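Local coordinates for cell division control protein 53 (Saccharomyces cerevisiae, PDB 3O2P), which serves as the cullin scaffold of SCF E3 ubiquitin ligases, which ubiquitinate target proteins and so commit them to degradation by the proteasome, at residues V29-A34 with I48-Q53. Sequence-based numbering, arbitrary orientation.
Sequences VRIMKA and IAQSHQ
Ile31 and Gln50 meet because Ile31 CG1 and Gln50 CG are each anti to their own carbonyl carbon: Ile31 places CG1 beside the backbone N (chi1 -66°), and Gln50 does the same with CG (chi1 -68°) before running out extended to its amide (chi2 -169°). The two side chains approach from opposite directions across the gap between helix 8-35 and helix 40-51, the first two helices of the winged-helix neddylation domain of this cullin. The backbones stay well apart, with Ile31 CA and Gln50 CA, the nearest pair, separated by 9.2 Å, which leaves the bridging to side chains.

The evidence for a van der Waals contact is direct. Ile31 CG1 lies 3.5 Å from Gln50 NE2 and 4.0 Å from Gln50 CD, and Ile31 CD1 follows at 3.9 Å from Gln50 NE2. Both carbons sit over the same face of the amide, so the branch leans on the flat of the group. No hydrogen bond links the segments; Gln50 NE2 instead donates to Glu46, one turn earlier on its own helix, which helps fix the amide's rotation. Ile31 also packs on Leu43 and Cys47, continuing the contact along helix 40-51, while Ser51 OG bonds to Cys47 O.

Lys33, by similarity the NEDD8 attachment site, does not touch residues 48-53. The CA–CB bonds of Ile31 and Lys33 diverge by more than a right angle, which puts the probable modification site and this small interface, 120 Å² in all, on different sides of helix 8-35. At the outer margin, Gln50 OE1 lies obliquely to the Arg30 guanidinium, 4.4 Å from Arg30 NH1, too long for a hydrogen bond.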
loop_
_atom_site.group_PDB
_atom_site.type_symbol
_atom_site.label_atom_id
_atom_site.label_comp_id
_atom_site.label_asym_id
_atom_site.label_seq_id
_atom_site.Cartn_x
_atom_site.Cartn_y
_atom_site.Cartn_z
ATOM N N VAL B 29 16.264 -17.165 -4.086
ATOM C CA VAL B 29 16.949 -16.897 -2.814
ATOM C C VAL B 29 18.458 -17.157 -2.928
ATOM O O VAL B 29 19.269 -16.408 -2.383
ATOM C CB VAL B 29 16.382 -17.752 -1.673
ATOM C CG1 VAL B 29 17.213 -17.560 -0.413
ATOM C CG2 VAL B 29 14.934 -17.387 -1.411
ATOM N N ARG B 30 18.812 -18.224 -3.642
ATOM C CA ARG B 30 20.201 -18.570 -3.936
ATOM C C ARG B 30 20.899 -17.416 -4.668
ATOM O O ARG B 30 21.951 -16.935 -4.245
ATOM C CB ARG B 30 20.234 -19.829 -4.804
ATOM C CG ARG B 30 21.360 -20.806 -4.497
ATOM C CD ARG B 30 21.251 -22.062 -5.367
ATOM N NE ARG B 30 19.985 -22.763 -5.154
ATOM C CZ ARG B 30 19.182 -23.195 -6.125
ATOM N NH1 ARG B 30 19.503 -23.003 -7.399
ATOM N NH2 ARG B 30 18.051 -23.822 -5.820
ATOM N N ILE B 31 20.310 -16.971 -5.768
ATOM C CA ILE B 31 20.875 -15.862 -6.529
ATOM C C ILE B 31 21.040 -14.603 -5.663
ATOM O O ILE B 31 22.129 -14.030 -5.575
ATOM C CB ILE B 31 19.995 -15.532 -7.748
ATOM C CG1 ILE B 31 20.010 -16.703 -8.741
ATOM C CG2 ILE B 31 20.446 -14.238 -8.400
ATOM C CD1 ILE B 31 18.891 -16.655 -9.790
ATOM N N MET B 32 19.956 -14.183 -5.019
ATOM C CA MET B 32 19.968 -12.947 -4.243
ATOM C C MET B 32 20.882 -13.023 -3.026
ATOM O O MET B 32 21.459 -12.025 -2.615
ATOM C CB MET B 32 18.550 -12.557 -3.825
ATOM C CG MET B 32 17.677 -12.164 -4.996
ATOM S SD MET B 32 18.403 -10.829 -5.973
ATOM C CE MET B 32 18.487 -9.526 -4.741
ATOM N N LYS B 33 21.032 -14.208 -2.452
ATOM C CA LYS B 33 21.899 -14.329 -1.299
ATOM C C LYS B 33 23.333 -14.011 -1.719
ATOM O O LYS B 33 24.121 -13.487 -0.933
ATOM C CB LYS B 33 21.797 -15.723 -0.693
ATOM C CG LYS B 33 22.518 -15.868 0.631
ATOM C CD LYS B 33 22.297 -17.256 1.205
ATOM C CE LYS B 33 23.211 -17.512 2.390
ATOM N NZ LYS B 33 24.623 -17.164 2.069
ATOM N N ALA B 34 23.656 -14.316 -2.972
ATOM C CA ALA B 34 25.000 -14.105 -3.497
ATOM C C ALA B 34 25.181 -12.731 -4.153
ATOM O O ALA B 34 26.256 -12.133 -4.055
ATOM C CB ALA B 34 25.354 -15.208 -4.473
ATOM N N ILE B 48 15.660 -17.755 -14.749
ATOM C CA ILE B 48 15.275 -18.612 -15.875
ATOM C C ILE B 48 16.464 -19.431 -16.380
ATOM O O ILE B 48 16.345 -20.626 -16.604
ATOM C CB ILE B 48 14.690 -17.797 -17.053
ATOM C CG1 ILE B 48 13.360 -17.147 -16.651
ATOM C CG2 ILE B 48 14.521 -18.689 -18.279
ATOM C CD1 ILE B 48 12.744 -16.244 -17.722
ATOM N N ALA B 49 17.615 -18.787 -16.543
ATOM C CA ALA B 49 18.821 -19.484 -16.993
ATOM C C ALA B 49 19.261 -20.600 -16.038
ATOM O O ALA B 49 19.709 -21.653 -16.481
ATOM C CB ALA B 49 19.970 -18.496 -17.220
ATOM N N GLN B 50 19.144 -20.368 -14.735
ATOM C CA GLN B 50 19.575 -21.361 -13.747
ATOM C C GLN B 50 18.521 -22.439 -13.538
ATOM O O GLN B 50 18.822 -23.511 -13.013
ATOM C CB GLN B 50 19.945 -20.702 -12.408
ATOM C CG GLN B 50 21.197 -19.845 -12.469
ATOM C CD GLN B 50 21.692 -19.429 -11.094
ATOM O OE1 GLN B 50 21.555 -20.175 -10.128
ATOM N NE2 GLN B 50 22.271 -18.230 -11.000
ATOM N N SER B 51 17.293 -22.154 -13.955
ATOM C CA SER B 51 16.200 -23.099 -13.785
ATOM C C SER B 51 16.079 -23.982 -15.007
ATOM O O SER B 51 15.421 -25.019 -14.972
ATOM C CB SER B 51 14.879 -22.366 -13.590
ATOM O OG SER B 51 14.900 -21.602 -12.404
ATOM N N HIS B 52 16.709 -23.557 -16.094
ATOM C CA HIS B 52 16.611 -24.259 -17.368
ATOM C C HIS B 52 16.996 -25.736 -17.260
ATOM O O HIS B 52 16.467 -26.574 -17.989
ATOM C CB HIS B 52 17.467 -23.557 -18.417
ATOM C CG HIS B 52 17.295 -24.101 -19.797
ATOM N ND1 HIS B 52 18.286 -24.804 -20.447
ATOM C CD2 HIS B 52 16.246 -24.047 -20.650
ATOM C CE1 HIS B 52 17.856 -25.156 -21.647
ATOM N NE2 HIS B 52 16.621 -24.712 -21.792
ATOM N N GLN B 53 17.923 -26.050 -16.359
ATOM C CA GLN B 53 18.320 -27.434 -16.133
ATOM C C GLN B 53 17.099 -28.293 -15.812
ATOM O O GLN B 53 16.982 -29.427 -16.279
ATOM C CB GLN B 53 19.304 -27.516 -14.966
ATOM C CG GLN B 53 18.654 -27.998 -13.676
ATOM C CD GLN B 53 19.457 -27.673 -12.440
ATOM O OE1 GLN B 53 20.677 -27.822 -12.420
ATOM N NE2 GLN B 53 18.771 -27.237 -11.392
#